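Local coordinates for protein glycoside Hydrolase Family 43_12 (Metagenome, PDB 7JVH) that is a family 43 glycoside hydrolase of subfamily 12 from a gut metagenome, probably cleaving arabinose- or xylose-containing plant polysaccharides or their oligosaccharides, at residues A[65-76]-A[124-135]; A[386-394]-A[408-416]. All blocks are in the same frame, centred on the assembly; numbering follows the deposited sequence.

Interaction 1: A[65-76]-A[124-135]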
loop_
_atom_site.group_PDB
_atom_site.type_symbol
_atom_site.label_atom_id
_atom_site.label_comp_id
_atom_site.label_asym_id
_atom_site.label_seq_id
_atom_site.Cartn_x
_atom_site.Cartn_y
_atom_site.Cartn_z
ATOM N N SER A 65 6.750 -7.034 -3.717
ATOM C CA SER A 65 7.728 -8.097 -3.669
ATOM C C SER A 65 6.995 -9.421 -3.836
ATOM O O SER A 65 5.882 -9.594 -3.345
ATOM C CB SER A 65 8.461 -8.061 -2.331
ATOM O OG SER A 65 9.310 -9.182 -2.177
ATOM N N ILE A 66 7.645 -10.363 -4.521
ATOM C CA ILE A 66 7.031 -11.617 -4.913
ATOM C C ILE A 66 8.024 -12.776 -4.848
ATOM O O ILE A 66 9.193 -12.631 -5.191
ATOM C CB ILE A 66 6.396 -11.494 -6.329
ATOM C CG1 ILE A 66 5.662 -12.769 -6.712
ATOM C CG2 ILE A 66 7.440 -11.129 -7.373
ATOM C CD1 ILE A 66 4.635 -12.550 -7.821
ATOM N N CYS A 67 7.534 -13.927 -4.385
ATOM C CA CYS A 67 8.296 -15.149 -4.330
ATOM C C CYS A 67 7.420 -16.334 -4.764
ATOM O O CYS A 67 6.196 -16.220 -4.832
ATOM C CB CYS A 67 8.824 -15.361 -2.926
ATOM S SG CYS A 67 7.598 -15.947 -1.757
ATOM N N ARG A 68 8.073 -17.471 -5.040
ATOM C CA ARG A 68 7.397 -18.692 -5.440
ATOM C C ARG A 68 7.883 -19.900 -4.651
ATOM O O ARG A 68 9.081 -20.063 -4.429
ATOM C CB ARG A 68 7.610 -18.943 -6.936
ATOM C CG ARG A 68 6.927 -20.196 -7.467
ATOM C CD ARG A 68 7.070 -20.309 -8.977
ATOM N NE ARG A 68 6.972 -21.702 -9.405
ATOM C CZ ARG A 68 6.895 -22.110 -10.665
ATOM N NH1 ARG A 68 6.938 -21.239 -11.677
ATOM N NH2 ARG A 68 6.783 -23.405 -10.930
ATOM N N LYS A 69 6.924 -20.732 -4.226
ATOM C CA LYS A 69 7.168 -22.084 -3.735
ATOM C C LYS A 69 6.245 -23.033 -4.505
ATOM O O LYS A 69 5.017 -22.946 -4.375
ATOM C CB LYS A 69 6.895 -22.178 -2.237
ATOM C CG LYS A 69 7.140 -23.563 -1.666
ATOM C CD LYS A 69 6.576 -23.713 -0.276
ATOM C CE LYS A 69 6.826 -25.106 0.250
ATOM N NZ LYS A 69 6.191 -25.291 1.577
ATOM N N GLY A 70 6.844 -23.918 -5.314
ATOM C CA GLY A 70 6.112 -24.872 -6.133
ATOM C C GLY A 70 5.137 -24.194 -7.083
ATOM O O GLY A 70 5.536 -23.339 -7.893
ATOM N N ASP A 71 3.853 -24.563 -6.974
ATOM C CA ASP A 71 2.775 -23.966 -7.768
ATOM C C ASP A 71 2.258 -22.644 -7.216
ATOM O O ASP A 71 1.444 -21.993 -7.876
ATOM C CB ASP A 71 1.580 -24.928 -7.873
ATOM C CG ASP A 71 1.926 -26.223 -8.573
ATOM O OD1 ASP A 71 2.941 -26.254 -9.310
ATOM O OD2 ASP A 71 1.166 -27.202 -8.390
ATOM N N ASP A 72 2.720 -22.261 -6.016
ATOM C CA ASP A 72 2.167 -21.129 -5.261
ATOM C C ASP A 72 3.036 -19.870 -5.292
ATOM O O ASP A 72 4.245 -19.934 -5.029
ATOM C CB ASP A 72 1.942 -21.549 -3.812
ATOM C CG ASP A 72 0.901 -22.620 -3.680
ATOM O OD1 ASP A 72 -0.226 -22.394 -4.169
ATOM O OD2 ASP A 72 1.199 -23.669 -3.079
ATOM N N TYR A 73 2.393 -18.735 -5.603
ATOM C CA TYR A 73 3.014 -17.419 -5.601
ATOM C C TYR A 73 2.498 -16.633 -4.401
ATOM O O TYR A 73 1.340 -16.762 -4.025
ATOM C CB TYR A 73 2.695 -16.635 -6.888
ATOM C CG TYR A 73 3.219 -17.256 -8.159
ATOM C CD1 TYR A 73 4.551 -17.108 -8.532
ATOM C CD2 TYR A 73 2.380 -18.000 -9.010
ATOM C CE1 TYR A 73 5.035 -17.677 -9.703
ATOM C CE2 TYR A 73 2.862 -18.570 -10.172
ATOM C CZ TYR A 73 4.188 -18.403 -10.512
ATOM O OH TYR A 73 4.678 -18.985 -11.658
ATOM N N TYR A 74 3.379 -15.819 -3.813
ATOM C CA TYR A 74 3.024 -14.918 -2.715
ATOM C C TYR A 74 3.558 -13.525 -3.011
ATOM O O TYR A 74 4.677 -13.374 -3.484
ATOM C CB TYR A 74 3.545 -15.443 -1.376
ATOM C CG TYR A 74 2.997 -16.810 -1.007
ATOM C CD1 TYR A 74 3.624 -17.963 -1.440
ATOM C CD2 TYR A 74 1.855 -16.940 -0.225
ATOM C CE1 TYR A 74 3.132 -19.220 -1.110
ATOM C CE2 TYR A 74 1.362 -18.185 0.116
ATOM C CZ TYR A 74 2.002 -19.319 -0.337
ATOM O OH TYR A 74 1.512 -20.552 -0.013
ATOM N N LEU A 75 2.721 -12.517 -2.764
ATOM C CA LEU A 75 3.017 -11.140 -3.131
ATOM C C LEU A 75 2.663 -10.243 -1.961
ATOM O O LEU A 75 1.600 -10.399 -1.363
ATOM C CB LEU A 75 2.218 -10.752 -4.376
ATOM C CG LEU A 75 2.107 -9.271 -4.757
ATOM C CD1 LEU A 75 3.332 -8.767 -5.508
ATOM C CD2 LEU A 75 0.816 -9.072 -5.567
ATOM N N VAL A 76 3.566 -9.311 -1.636
ATOM C CA VAL A 76 3.403 -8.416 -0.497
ATOM C C VAL A 76 3.774 -6.973 -0.844
ATOM O O VAL A 76 4.455 -6.726 -1.844
ATOM C CB VAL A 76 4.201 -8.905 0.717
ATOM C CG1 VAL A 76 3.737 -10.288 1.151
ATOM C CG2 VAL A 76 5.698 -8.909 0.438
ATOM N N PRO A 124 8.726 -3.921 1.504
ATOM C CA PRO A 124 8.906 -5.314 1.900
ATOM C C PRO A 124 9.666 -6.123 0.848
ATOM O O PRO A 124 9.618 -5.778 -0.339
ATOM C CB PRO A 124 7.461 -5.808 1.983
ATOM C CG PRO A 124 6.757 -5.046 0.934
ATOM C CD PRO A 124 7.398 -3.679 0.911
ATOM N N ALA A 125 10.374 -7.167 1.294
ATOM C CA ALA A 125 10.917 -8.205 0.422
ATOM C C ALA A 125 10.600 -9.592 0.991
ATOM O O ALA A 125 11.107 -9.963 2.046
ATOM C CB ALA A 125 12.414 -8.021 0.232
ATOM N N ILE A 126 9.730 -10.337 0.302
ATOM C CA ILE A 126 9.375 -11.711 0.683
ATOM C C ILE A 126 10.250 -12.702 -0.109
ATOM O O ILE A 126 10.689 -12.401 -1.204
ATOM C CB ILE A 126 7.854 -11.983 0.497
ATOM C CG1 ILE A 126 7.450 -13.288 1.198
ATOM C CG2 ILE A 126 7.459 -12.035 -0.975
ATOM C CD1 ILE A 126 5.981 -13.626 1.082
ATOM N N HIS A 127 10.526 -13.864 0.483
ATOM C CA HIS A 127 11.436 -14.847 -0.087
ATOM C C HIS A 127 11.057 -16.226 0.388
ATOM O O HIS A 127 10.541 -16.381 1.480
ATOM C CB HIS A 127 12.877 -14.582 0.361
ATOM C CG HIS A 127 13.405 -13.258 -0.074
ATOM N ND1 HIS A 127 14.048 -13.099 -1.279
ATOM C CD2 HIS A 127 13.451 -12.045 0.540
ATOM C CE1 HIS A 127 14.421 -11.837 -1.418
ATOM N NE2 HIS A 127 14.093 -11.182 -0.320
ATOM N N TYR A 128 11.348 -17.230 -0.441
ATOM C CA TYR A 128 11.265 -18.623 -0.038
ATOM C C TYR A 128 12.632 -19.267 -0.181
ATOM O O TYR A 128 13.209 -19.282 -1.264
ATOM C CB TYR A 128 10.233 -19.398 -0.856
ATOM C CG TYR A 128 10.280 -20.876 -0.564
ATOM C CD1 TYR A 128 9.710 -21.384 0.595
ATOM C CD2 TYR A 128 10.921 -21.761 -1.430
ATOM C CE1 TYR A 128 9.767 -22.744 0.878
ATOM C CE2 TYR A 128 10.978 -23.115 -1.152
ATOM C CZ TYR A 128 10.405 -23.599 0.002
ATOM O OH TYR A 128 10.451 -24.936 0.277
ATOM N N ASN A 129 13.139 -19.788 0.941
ATOM C CA ASN A 129 14.382 -20.520 0.985
ATOM C C ASN A 129 14.084 -22.006 0.836
ATOM O O ASN A 129 13.583 -22.651 1.767
ATOM C CB ASN A 129 15.112 -20.227 2.298
ATOM C CG ASN A 129 16.467 -20.899 2.373
ATOM O OD1 ASN A 129 16.876 -21.625 1.465
ATOM N ND2 ASN A 129 17.169 -20.660 3.459
ATOM N N LYS A 130 14.383 -22.537 -0.354
ATOM C CA LYS A 130 14.122 -23.937 -0.678
ATOM C C LYS A 130 15.062 -24.889 0.049
ATOM O O LYS A 130 14.762 -26.075 0.188
ATOM C CB LYS A 130 14.195 -24.155 -2.195
ATOM C CG LYS A 130 15.593 -24.084 -2.769
ATOM C CD LYS A 130 15.556 -24.118 -4.290
ATOM C CE LYS A 130 16.940 -23.885 -4.862
ATOM N NZ LYS A 130 17.183 -24.515 -6.196
ATOM N N TYR A 131 16.194 -24.358 0.523
ATOM C CA TYR A 131 17.213 -25.156 1.213
ATOM C C TYR A 131 16.820 -25.504 2.648
ATOM O O TYR A 131 17.199 -26.559 3.144
ATOM C CB TYR A 131 18.579 -24.464 1.165
ATOM C CG TYR A 131 19.031 -24.137 -0.242
ATOM C CD1 TYR A 131 19.482 -25.141 -1.111
ATOM C CD2 TYR A 131 18.969 -22.836 -0.721
ATOM C CE1 TYR A 131 19.866 -24.844 -2.404
ATOM C CE2 TYR A 131 19.374 -22.531 -2.006
ATOM C CZ TYR A 131 19.823 -23.538 -2.842
ATOM O OH TYR A 131 20.223 -23.233 -4.121
ATOM N N ASN A 132 16.062 -24.614 3.300
ATOM C CA ASN A 132 15.488 -24.875 4.628
ATOM C C ASN A 132 13.953 -24.751 4.661
ATOM O O ASN A 132 13.369 -24.597 5.717
ATOM C CB ASN A 132 16.135 -23.974 5.692
ATOM C CG ASN A 132 15.694 -22.526 5.591
ATOM O OD1 ASN A 132 14.923 -22.158 4.709
ATOM N ND2 ASN A 132 16.185 -21.691 6.500
ATOM N N ASP A 133 13.325 -24.818 3.483
ATOM C CA ASP A 133 11.875 -24.825 3.324
ATOM C C ASP A 133 11.188 -23.796 4.241
ATOM O O ASP A 133 10.231 -24.115 4.957
ATOM C CB ASP A 133 11.328 -26.254 3.545
ATOM C CG ASP A 133 9.860 -26.408 3.186
ATOM O OD1 ASP A 133 9.316 -25.599 2.407
ATOM O OD2 ASP A 133 9.243 -27.369 3.688
ATOM N N THR A 134 11.685 -22.552 4.202
ATOM C CA THR A 134 11.271 -21.494 5.117
ATOM C C THR A 134 11.029 -20.204 4.374
ATOM O O THR A 134 11.789 -19.858 3.472
ATOM C CB THR A 134 12.331 -21.216 6.212
ATOM O OG1 THR A 134 12.730 -22.449 6.833
ATOM C CG2 THR A 134 11.759 -20.278 7.285
ATOM N N PHE A 135 9.967 -19.500 4.777
ATOM C CA PHE A 135 9.622 -18.180 4.245
ATOM C C PHE A 135 10.221 -17.067 5.123
ATOM O O PHE A 135 10.439 -17.243 6.319
ATOM C CB PHE A 135 8.104 -18.024 4.134
ATOM C CG PHE A 135 7.471 -18.884 3.067
ATOM C CD1 PHE A 135 7.127 -20.217 3.327
ATOM C CD2 PHE A 135 7.206 -18.366 1.807
ATOM C CE1 PHE A 135 6.546 -21.002 2.350
ATOM C CE2 PHE A 135 6.624 -19.148 0.825
ATOM C CZ PHE A 135 6.293 -20.467 1.095
#
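Lys69 lays its aliphatic chain across one face of the Tyr128 ring, CG standing 3.7 Å from the ring centroid in a CH-pi contact. The chain, with CG anti to the backbone N (chi1 -180°) and extended beyond it, runs past the phenol, and Lys69 NZ forms a salt bridge with Asp133 OD1 at 3.2 Å, a weak hydrogen bond. Tyr128 OH donates to the same Asp133 OD1 at 2.5 Å, from above the carboxylate plane, so one oxygen ties down both ring and ammonium. Lys69 CD also reaches Phe135 CZ at 3.5 Å. Were Tyr128 replaced by alanine, the lysine chain would probably lose the surface it lies on and Asp133 its phenol partner. Phe135 has Tyr128 CD1 over the centre of one face, turns its edge to the face of Tyr74 in an offset edge-to-face pair, planes at 75°, and meets Cys67 SG at its own edge. The two hairpins belong to successive four-stranded antiparallel sheets, consistent with neighbouring blades of the five-bladed beta-propeller of family 43; the edge strands that face each other, 65-69 and 125-129, run almost parallel. Towards the start of these strands, Ile126 packs its CB 3.8 Å from Val76 CG2, while its backbone N donates to Ser65 OG (2.8 Å, 154°). Asp306 holds the serine hydroxyl and the Ile66 amide, and Ile88 backs Val76 and Ile126.

Interaction 2: A[386-394]-A[408-416]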
loop_
_atom_site.group_PDB
_atom_site.type_symbol
_atom_site.label_atom_id
_atom_site.label_comp_id
_atom_site.label_asym_id
_atom_site.label_seq_id
_atom_site.Cartn_x
_atom_site.Cartn_y
_atom_site.Cartn_z
ATOM N N GLU A 386 -20.245 -4.572 1.753
ATOM C CA GLU A 386 -19.883 -5.347 2.910
ATOM C C GLU A 386 -20.926 -5.040 3.966
ATOM O O GLU A 386 -21.198 -3.866 4.255
ATOM C CB GLU A 386 -18.510 -4.915 3.419
ATOM C CG GLU A 386 -18.056 -5.615 4.680
ATOM C CD GLU A 386 -18.052 -7.127 4.528
ATOM O OE1 GLU A 386 -17.166 -7.627 3.809
ATOM O OE2 GLU A 386 -18.920 -7.804 5.147
ATOM N N ASP A 387 -21.492 -6.097 4.554
ATOM C CA ASP A 387 -22.494 -5.993 5.618
ATOM C C ASP A 387 -21.973 -6.343 7.006
ATOM O O ASP A 387 -22.694 -6.228 7.969
ATOM C CB ASP A 387 -23.698 -6.871 5.250
ATOM C CG ASP A 387 -24.475 -6.315 4.067
ATOM O OD1 ASP A 387 -24.451 -5.080 3.863
ATOM O OD2 ASP A 387 -25.118 -7.117 3.346
ATOM N N PHE A 388 -20.703 -6.762 7.090
ATOM C CA PHE A 388 -20.029 -7.116 8.339
ATOM C C PHE A 388 -20.847 -8.071 9.227
ATOM O O PHE A 388 -20.936 -7.898 10.439
ATOM C CB PHE A 388 -19.623 -5.864 9.119
ATOM C CG PHE A 388 -18.719 -4.936 8.353
ATOM C CD1 PHE A 388 -17.385 -5.261 8.153
ATOM C CD2 PHE A 388 -19.212 -3.764 7.807
ATOM C CE1 PHE A 388 -16.552 -4.416 7.441
ATOM C CE2 PHE A 388 -18.393 -2.916 7.085
ATOM C CZ PHE A 388 -17.054 -3.236 6.901
ATOM N N LYS A 389 -21.438 -9.086 8.588
ATOM C CA LYS A 389 -22.188 -10.150 9.257
ATOM C C LYS A 389 -21.313 -11.325 9.735
ATOM O O LYS A 389 -21.826 -12.406 10.033
ATOM C CB LYS A 389 -23.266 -10.666 8.318
ATOM C CG LYS A 389 -24.224 -9.588 7.825
ATOM C CD LYS A 389 -25.508 -10.159 7.218
ATOM C CE LYS A 389 -26.557 -9.064 7.077
ATOM N NZ LYS A 389 -27.655 -9.409 6.133
ATOM N N SER A 390 -19.996 -11.101 9.833
ATOM C CA SER A 390 -19.032 -12.147 10.138
ATOM C C SER A 390 -17.828 -11.585 10.882
ATOM O O SER A 390 -17.241 -10.581 10.458
ATOM C CB SER A 390 -18.577 -12.815 8.850
ATOM O OG SER A 390 -17.466 -13.660 9.087
ATOM N N GLU A 391 -17.457 -12.266 11.975
ATOM C CA GLU A 391 -16.378 -11.835 12.859
ATOM C C GLU A 391 -15.028 -11.826 12.175
ATOM O O GLU A 391 -14.135 -11.095 12.587
ATOM C CB GLU A 391 -16.345 -12.699 14.131
ATOM C CG GLU A 391 -16.366 -11.883 15.417
ATOM C CD GLU A 391 -16.821 -12.685 16.616
ATOM O OE1 GLU A 391 -16.424 -13.867 16.750
ATOM O OE2 GLU A 391 -17.576 -12.115 17.417
ATOM N N ASN A 392 -14.901 -12.634 11.122
ATOM C CA ASN A 392 -13.742 -12.636 10.224
ATOM C C ASN A 392 -13.913 -11.528 9.182
ATOM O O ASN A 392 -14.458 -11.759 8.096
ATOM C CB ASN A 392 -13.593 -13.987 9.512
ATOM C CG ASN A 392 -13.527 -15.152 10.469
ATOM O OD1 ASN A 392 -12.682 -15.189 11.371
ATOM N ND2 ASN A 392 -14.423 -16.116 10.281
ATOM N N ILE A 393 -13.504 -10.312 9.549
ATOM C CA ILE A 393 -13.636 -9.160 8.692
ATOM C C ILE A 393 -12.654 -9.276 7.535
ATOM O O ILE A 393 -11.551 -9.745 7.706
ATOM C CB ILE A 393 -13.453 -7.854 9.489
ATOM C CG1 ILE A 393 -14.660 -7.670 10.417
ATOM C CG2 ILE A 393 -13.302 -6.649 8.563
ATOM C CD1 ILE A 393 -14.511 -6.509 11.372
ATOM N N ASP A 394 -13.091 -8.859 6.346
ATOM C CA ASP A 394 -12.309 -8.954 5.125
ATOM C C ASP A 394 -10.971 -8.247 5.321
ATOM O O ASP A 394 -10.931 -7.159 5.879
ATOM C CB ASP A 394 -13.102 -8.336 3.964
ATOM C CG ASP A 394 -12.489 -8.618 2.615
ATOM O OD1 ASP A 394 -11.468 -7.973 2.275
ATOM O OD2 ASP A 394 -13.065 -9.456 1.876
ATOM N N ILE A 408 -13.790 -2.312 17.711
ATOM C CA ILE A 408 -14.819 -2.945 16.880
ATOM C C ILE A 408 -15.270 -4.269 17.485
ATOM O O ILE A 408 -14.455 -5.023 18.007
ATOM C CB ILE A 408 -14.329 -3.139 15.415
ATOM C CG1 ILE A 408 -14.870 -2.018 14.522
ATOM C CG2 ILE A 408 -14.771 -4.473 14.831
ATOM C CD1 ILE A 408 -13.957 -1.582 13.403
ATOM N N LYS A 409 -16.578 -4.519 17.420
ATOM C CA LYS A 409 -17.172 -5.819 17.704
ATOM C C LYS A 409 -18.291 -6.051 16.706
ATOM O O LYS A 409 -18.925 -5.105 16.252
ATOM C CB LYS A 409 -17.725 -5.876 19.127
ATOM C CG LYS A 409 -16.654 -5.920 20.200
ATOM C CD LYS A 409 -17.276 -5.785 21.587
ATOM C CE LYS A 409 -16.551 -6.609 22.642
ATOM N NZ LYS A 409 -17.423 -6.842 23.828
ATOM N N ILE A 410 -18.516 -7.319 16.357
ATOM C CA ILE A 410 -19.570 -7.689 15.417
ATOM C C ILE A 410 -20.839 -7.942 16.211
ATOM O O ILE A 410 -20.828 -8.684 17.197
ATOM C CB ILE A 410 -19.190 -8.928 14.570
ATOM C CG1 ILE A 410 -18.051 -8.612 13.602
ATOM C CG2 ILE A 410 -20.405 -9.471 13.821
ATOM C CD1 ILE A 410 -18.343 -7.572 12.540
ATOM N N ALA A 411 -21.931 -7.293 15.796
ATOM C CA ALA A 411 -23.219 -7.408 16.478
ATOM C C ALA A 411 -23.789 -8.809 16.282
ATOM O O ALA A 411 -23.418 -9.514 15.335
ATOM C CB ALA A 411 -24.198 -6.357 15.974
ATOM N N LYS A 412 -24.687 -9.203 17.190
ATOM C CA LYS A 412 -25.342 -10.506 17.125
ATOM C C LYS A 412 -26.084 -10.671 15.786
ATOM O O LYS A 412 -26.070 -11.749 15.190
ATOM C CB LYS A 412 -26.280 -10.708 18.322
ATOM C CG LYS A 412 -27.437 -9.721 18.430
ATOM C CD LYS A 412 -28.469 -10.180 19.466
ATOM C CE LYS A 412 -29.800 -9.426 19.370
ATOM N NZ LYS A 412 -30.204 -8.652 20.591
ATOM N N GLU A 413 -26.698 -9.575 15.320
ATOM C CA GLU A 413 -27.420 -9.516 14.048
ATOM C C GLU A 413 -26.552 -8.979 12.898
ATOM O O GLU A 413 -27.040 -8.820 11.784
ATOM C CB GLU A 413 -28.700 -8.666 14.202
ATOM C CG GLU A 413 -28.502 -7.149 14.354
ATOM C CD GLU A 413 -28.061 -6.681 15.747
ATOM O OE1 GLU A 413 -28.436 -7.313 16.759
ATOM O OE2 GLU A 413 -27.347 -5.653 15.829
ATOM N N GLY A 414 -25.276 -8.693 13.187
ATOM C CA GLY A 414 -24.314 -8.213 12.208
ATOM C C GLY A 414 -24.185 -6.703 12.197
ATOM O O GLY A 414 -25.098 -5.995 12.611
ATOM N N GLY A 415 -23.046 -6.213 11.702
ATOM C CA GLY A 415 -22.751 -4.792 11.625
ATOM C C GLY A 415 -21.558 -4.424 12.485
ATOM O O GLY A 415 -21.289 -5.086 13.492
ATOM N N LEU A 416 -20.842 -3.365 12.080
ATOM C CA LEU A 416 -19.694 -2.841 12.814
ATOM C C LEU A 416 -20.128 -1.968 13.987
ATOM O O LEU A 416 -20.367 -0.773 13.822
ATOM C CB LEU A 416 -18.778 -2.007 11.907
ATOM C CG LEU A 416 -17.783 -2.726 11.021
ATOM C CD1 LEU A 416 -16.878 -1.724 10.330
ATOM C CD2 LEU A 416 -16.956 -3.705 11.818
#
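Phe388 presents its ring between two aliphatic groups: Leu416 CG stands over one face, 3.7 Å from the centroid and displaced toward the rim, while Glu386 CG covers the centre of the opposite face. Glu386 OE2 accepts the Phe388 N-H through its anti lone pair, 2.8 Å from Phe388 N, which helps hold the glutamate folded against the ring. Trp397 meets the ring edge-to-face. Phe388 O receives Gly415 N at 3.0 Å along a nearly straight N-H line (170°), though the donor stands well above the carbonyl plane. Phe388 O also lies 3.4 Å from Ile410 CD1. Lys389 passes close over Gly414, whose backbone angles and the nearby lysine CG leave little room for a side chain; this glycine closes the type I turn that starts at Ala411. Ile393, with CG1 anti to its carbonyl carbon (chi1 -70°), sends CD1 to within 3.7 Å of Leu416 CD2 and also touches Ile408 and Ile410. Glu391 slants across Ile410, its CG and CA meeting CG1. The loop that follows strand 383-386 thus covers the hairpin of strands 408-410 and 416-418 in the C-terminal concanavalin A-like domain, a beta-sandwich in this family. Strand 28-37 pairs with both 383-386 and 416-418, while Met563 of strand 560-566 supports Phe388 and Leu416, and Leu434 of strand 433-437 backs Ile408 and Leu416.

Overall arrangement
Interactions 1 and 2 share no elements: the first lies in the family 43 catalytic region and the second in the C-terminal concanavalin A-like region, with centres about 32 Å apart and nearest atoms about 14 Å apart. Both are partly buried. Interaction 1 joins two separate antiparallel sheets, whereas interaction 2 folds a loop over a hairpin whose strands belong to the same sheet as the strand leading into that loop. The chemistry follows: 65-76 with 124-135 grades from buried aliphatic and serine contacts to aromatic rings and a salt bridge near the turns, while 386-394 with 408-416 relies on aliphatic packing, a leucine over a phenylalanine face and one backbone hydrogen bond, with no salt bridge across it.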